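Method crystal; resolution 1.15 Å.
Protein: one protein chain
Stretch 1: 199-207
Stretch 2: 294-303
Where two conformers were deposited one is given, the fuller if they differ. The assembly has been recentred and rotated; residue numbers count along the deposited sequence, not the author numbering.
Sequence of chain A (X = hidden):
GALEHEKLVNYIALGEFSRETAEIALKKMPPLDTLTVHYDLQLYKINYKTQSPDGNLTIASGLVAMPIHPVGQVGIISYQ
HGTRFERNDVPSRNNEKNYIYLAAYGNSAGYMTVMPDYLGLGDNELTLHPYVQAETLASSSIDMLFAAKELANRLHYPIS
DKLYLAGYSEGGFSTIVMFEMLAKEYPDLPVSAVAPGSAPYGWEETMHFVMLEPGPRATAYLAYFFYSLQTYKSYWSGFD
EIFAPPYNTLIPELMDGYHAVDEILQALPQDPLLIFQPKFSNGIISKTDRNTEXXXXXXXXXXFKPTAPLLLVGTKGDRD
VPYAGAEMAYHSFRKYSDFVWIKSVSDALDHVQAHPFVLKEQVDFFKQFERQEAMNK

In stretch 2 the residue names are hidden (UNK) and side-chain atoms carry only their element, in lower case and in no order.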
# COMPACT_ATOMS: atom_id res chain seq x y z
N ALA A 199 -6.78 5.94 0.17
CA ALA A 199 -7.13 4.53 0.11
C ALA A 199 -8.52 4.35 -0.48
O ALA A 199 -9.39 5.21 -0.35
CB ALA A 199 -7.14 3.94 1.49
N PRO A 200 -8.79 3.18 -1.07
CA PRO A 200 -10.17 2.78 -1.40
C PRO A 200 -10.87 2.31 -0.15
O PRO A 200 -10.34 1.48 0.56
CB PRO A 200 -9.99 1.63 -2.39
CG PRO A 200 -8.68 1.00 -2.00
CD PRO A 200 -7.81 2.16 -1.49
N TYR A 201 -12.05 2.84 0.10
CA TYR A 201 -12.88 2.44 1.21
C TYR A 201 -14.27 2.06 0.71
O TYR A 201 -14.93 2.83 0.02
CB TYR A 201 -13.06 3.56 2.24
CG TYR A 201 -11.79 4.09 2.88
CD1 TYR A 201 -11.22 3.48 4.00
CD2 TYR A 201 -11.17 5.20 2.36
CE1 TYR A 201 -10.06 4.01 4.60
CE2 TYR A 201 -10.01 5.72 2.94
CZ TYR A 201 -9.45 5.10 4.04
OH TYR A 201 -8.29 5.59 4.60
N GLY A 202 -14.68 0.85 1.05
CA GLY A 202 -16.03 0.37 0.80
C GLY A 202 -16.18 -0.31 -0.54
O GLY A 202 -15.88 0.26 -1.59
N TRP A 203 -16.70 -1.54 -0.51
CA TRP A 203 -16.88 -2.31 -1.73
C TRP A 203 -17.85 -1.60 -2.68
O TRP A 203 -17.53 -1.36 -3.84
CB TRP A 203 -17.38 -3.70 -1.38
CG TRP A 203 -17.71 -4.52 -2.56
CD1 TRP A 203 -18.95 -4.93 -2.95
CD2 TRP A 203 -16.80 -4.97 -3.57
NE1 TRP A 203 -18.87 -5.65 -4.12
CE2 TRP A 203 -17.57 -5.68 -4.53
CE3 TRP A 203 -15.42 -4.86 -3.77
CZ2 TRP A 203 -16.99 -6.27 -5.65
CZ3 TRP A 203 -14.85 -5.45 -4.87
CH2 TRP A 203 -15.63 -6.14 -5.81
N GLU A 204 -19.05 -1.30 -2.19
CA GLU A 204 -20.04 -0.66 -3.06
C GLU A 204 -19.56 0.72 -3.54
O GLU A 204 -19.68 1.07 -4.70
CB GLU A 204 -21.40 -0.57 -2.35
CG GLU A 204 -22.51 0.02 -3.26
CD GLU A 204 -23.89 0.08 -2.60
OE1 GLU A 204 -23.99 -0.15 -1.37
OE2 GLU A 204 -24.86 0.36 -3.35
N GLU A 205 -19.02 1.51 -2.62
CA GLU A 205 -18.56 2.86 -2.95
C GLU A 205 -17.47 2.82 -4.02
O GLU A 205 -17.48 3.59 -4.99
CB GLU A 205 -18.08 3.61 -1.69
CG GLU A 205 -19.20 3.95 -0.68
CD GLU A 205 -19.75 2.74 0.10
OE1 GLU A 205 -19.09 1.67 0.22
OE2 GLU A 205 -20.89 2.88 0.65
N THR A 206 -16.50 1.94 -3.83
CA THR A 206 -15.40 1.85 -4.75
C THR A 206 -15.84 1.28 -6.10
O THR A 206 -15.46 1.80 -7.15
CB THR A 206 -14.21 1.08 -4.12
OG1 THR A 206 -13.80 1.75 -2.93
CG2 THR A 206 -13.01 1.02 -5.08
N MSE A 207 -16.63 0.20 -6.09
CA MSE A 207 -17.07 -0.37 -7.36
C MSE A 207 -17.85 0.65 -8.17
O MSE A 207 -17.69 0.75 -9.39
CB MSE A 207 -17.87 -1.64 -7.20
CG MSE A 207 -17.02 -2.82 -6.84
SE MSE A 207 -15.68 -3.27 -8.16
CE MSE A 207 -14.13 -2.57 -7.22
N UNK A 294 -18.84 -12.37 0.18
CA UNK A 294 -17.42 -12.62 0.33
C UNK A 294 -16.58 -11.44 -0.20
O UNK A 294 -15.49 -11.14 0.34
c UNK A 294 -15.64 -14.45 0.17
c UNK A 294 -17.02 -13.98 -0.31
c UNK A 294 -17.11 -13.93 -1.82
c UNK A 294 -15.60 -14.76 1.67
N UNK A 295 -17.07 -10.75 -1.23
CA UNK A 295 -16.42 -9.57 -1.76
C UNK A 295 -16.41 -8.45 -0.72
O UNK A 295 -15.41 -7.74 -0.56
c UNK A 295 -17.07 -9.12 -3.06
c UNK A 295 -16.84 -10.08 -4.23
c UNK A 295 -15.40 -10.02 -4.70
c UNK A 295 -17.79 -9.83 -5.41
N UNK A 296 -17.53 -8.26 -0.03
CA UNK A 296 -17.61 -7.30 1.07
C UNK A 296 -16.67 -7.63 2.21
O UNK A 296 -16.04 -6.74 2.78
c UNK A 296 -21.83 -6.00 2.24
c UNK A 296 -19.93 -6.43 0.60
n UNK A 296 -23.31 -6.20 2.41
c UNK A 296 -21.44 -6.56 0.92
c UNK A 296 -19.04 -7.15 1.58
N UNK A 297 -16.57 -8.91 2.56
CA UNK A 297 -15.63 -9.33 3.60
C UNK A 297 -14.20 -8.98 3.20
O UNK A 297 -13.43 -8.47 4.02
c UNK A 297 -14.72 -11.17 5.06
c UNK A 297 -15.77 -10.81 3.99
c UNK A 297 -17.17 -11.08 4.56
c UNK A 297 -17.51 -10.32 5.84
N UNK A 298 -13.81 -9.25 1.96
CA UNK A 298 -12.47 -8.86 1.53
C UNK A 298 -12.25 -7.36 1.62
O UNK A 298 -11.19 -6.93 2.07
c UNK A 298 -10.85 -8.87 -0.39
o UNK A 298 -9.81 -9.25 0.16
n UNK A 298 -10.87 -7.99 -1.38
c UNK A 298 -12.20 -9.36 0.12
N UNK A 299 -13.21 -6.58 1.14
CA UNK A 299 -12.96 -5.17 0.90
C UNK A 299 -13.16 -4.28 2.10
O UNK A 299 -12.50 -3.26 2.18
c UNK A 299 -12.55 -1.43 -1.80
c UNK A 299 -13.08 -3.67 -1.14
c UNK A 299 -13.80 -4.63 -0.26
c UNK A 299 -11.73 -1.90 -2.79
c UNK A 299 -13.22 -2.31 -0.98
c UNK A 299 -11.58 -3.24 -2.97
c UNK A 299 -12.23 -4.13 -2.14
N UNK A 300 -14.12 -4.61 2.96
CA UNK A 300 -14.63 -3.65 3.97
C UNK A 300 -13.91 -3.80 5.30
O UNK A 300 -14.15 -4.74 6.05
o UNK A 300 -16.37 -2.75 2.00
c UNK A 300 -16.14 -3.82 4.14
n UNK A 300 -18.20 -3.76 2.84
c UNK A 300 -16.91 -3.40 2.89
N UNK A 301 -13.01 -2.86 5.56
CA UNK A 301 -12.18 -2.85 6.76
C UNK A 301 -12.12 -1.46 7.36
O UNK A 301 -11.07 -0.87 7.51
c UNK A 301 -10.80 -4.81 5.96
c UNK A 301 -10.78 -3.39 6.42
c UNK A 301 -10.92 -5.35 4.72
c UNK A 301 -10.78 -7.00 6.15
n UNK A 301 -10.70 -5.87 6.83
n UNK A 301 -10.94 -6.71 4.87
N UNK A 302 -13.27 -0.95 7.71
CA UNK A 302 -13.35 0.37 8.30
C UNK A 302 -14.23 0.37 9.54
O UNK A 302 -14.71 1.42 9.94
c UNK A 302 -17.44 0.25 5.27
c UNK A 302 -16.30 1.28 7.11
c UNK A 302 -16.23 -0.03 4.67
o UNK A 302 -18.63 -0.13 4.66
c UNK A 302 -15.04 0.35 5.31
c UNK A 302 -13.81 1.40 7.27
c UNK A 302 -15.07 1.01 6.55
c UNK A 302 -17.49 0.89 6.48
N UNK A 303 -14.39 -0.80 10.15
CA UNK A 303 -15.25 -0.95 11.32
C UNK A 303 -14.59 -1.78 12.41
O UNK A 303 -15.13 -2.79 12.88
o UNK A 303 -18.53 -2.41 12.00
c UNK A 303 -16.58 -1.59 10.90
o UNK A 303 -17.62 -0.57 12.81
c UNK A 303 -17.65 -1.52 11.99
O HOH W 1 -13.01 -0.75 2.99
O HOH W 2 -19.19 -0.17 2.08

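Position 294 carries four carbons, forked at the first, with one arm two carbons long. That is isoleucine, I294; exposed and out of reach of stretch 1, it adds only helix here.

Position 295 also has four carbons, but the fork comes at the second, and they lie against the indole of W203. This is leucine, L295. Its CB lies 4.0 Å from the centroid of the six-membered ring of W203, over the face, and its CD1 is 3.7 Å from W203 CZ2. A branched aliphatic chain suits this buried site, covering the flat indole without asking for a polar partner.

At 296 four carbons run in a row to a nitrogen, and the carbon part touches W203: lysine, K296. Its CG comes within 4.0 Å of W203 CD1, while the end of the chain leads away, so the aliphatic stem touches the indole and the amine leaves the contact.

Position 297 repeats the pattern of 294, four carbons forked at the first with one longer arm. I297 is likewise exposed and makes no contact.

The side chain at 298 has two carbons, the second bearing one oxygen and one nitrogen, as in asparagine. N298 does not touch stretch 1; its amide atoms are satisfied elsewhere in the structure.

Position 299 shows one carbon and then a six-carbon ring without a heteroatom, lying against P200, the G202 backbone, W203 and the T206 hydroxyl; hence phenylalanine. In this mixed pocket F299 CZ is 4.0 Å from P200 CB, CE2 is 3.6 Å from T206 OG1, and CD1 is 3.7 Å from W203 CE3. The indole turns its edge toward the phenyl face in an offset pair, planes at 65°.

Position 300 again has two carbons, the second with an oxygen and a nitrogen; its oxygen lies 2.8 Å from W203 N. This is N300, and W203 N donates a hydrogen bond to its OD1, satisfying an amide in the first turn of a helix, where no preceding turn supplies a carbonyl.

At 301 a carbon leads to a five-membered ring of three carbons and two nitrogens: histidine. H301 points sideways and stays clear of stretch 1.

Position 302 has one carbon leading to a six-carbon ring that bears an oxygen, and the ring lies against G202: tyrosine. Y302 CE2 packs 3.9 Å from G202 CA, and water 2 links its OH to E205 OE1, so the ring serves packing and the hydroxyl a polar link.

Position 303, two carbons with two oxygens on the second, is aspartate; D303 is exposed and out of reach.

The helices cross at 90°. F299 and L295 pack against W203, N300 binds its backbone amide, and water 1 joins G202 N to F299 O, combining apolar packing with polar links near the helix start.

Stretch 2 (294-303) ILKINFNHYD
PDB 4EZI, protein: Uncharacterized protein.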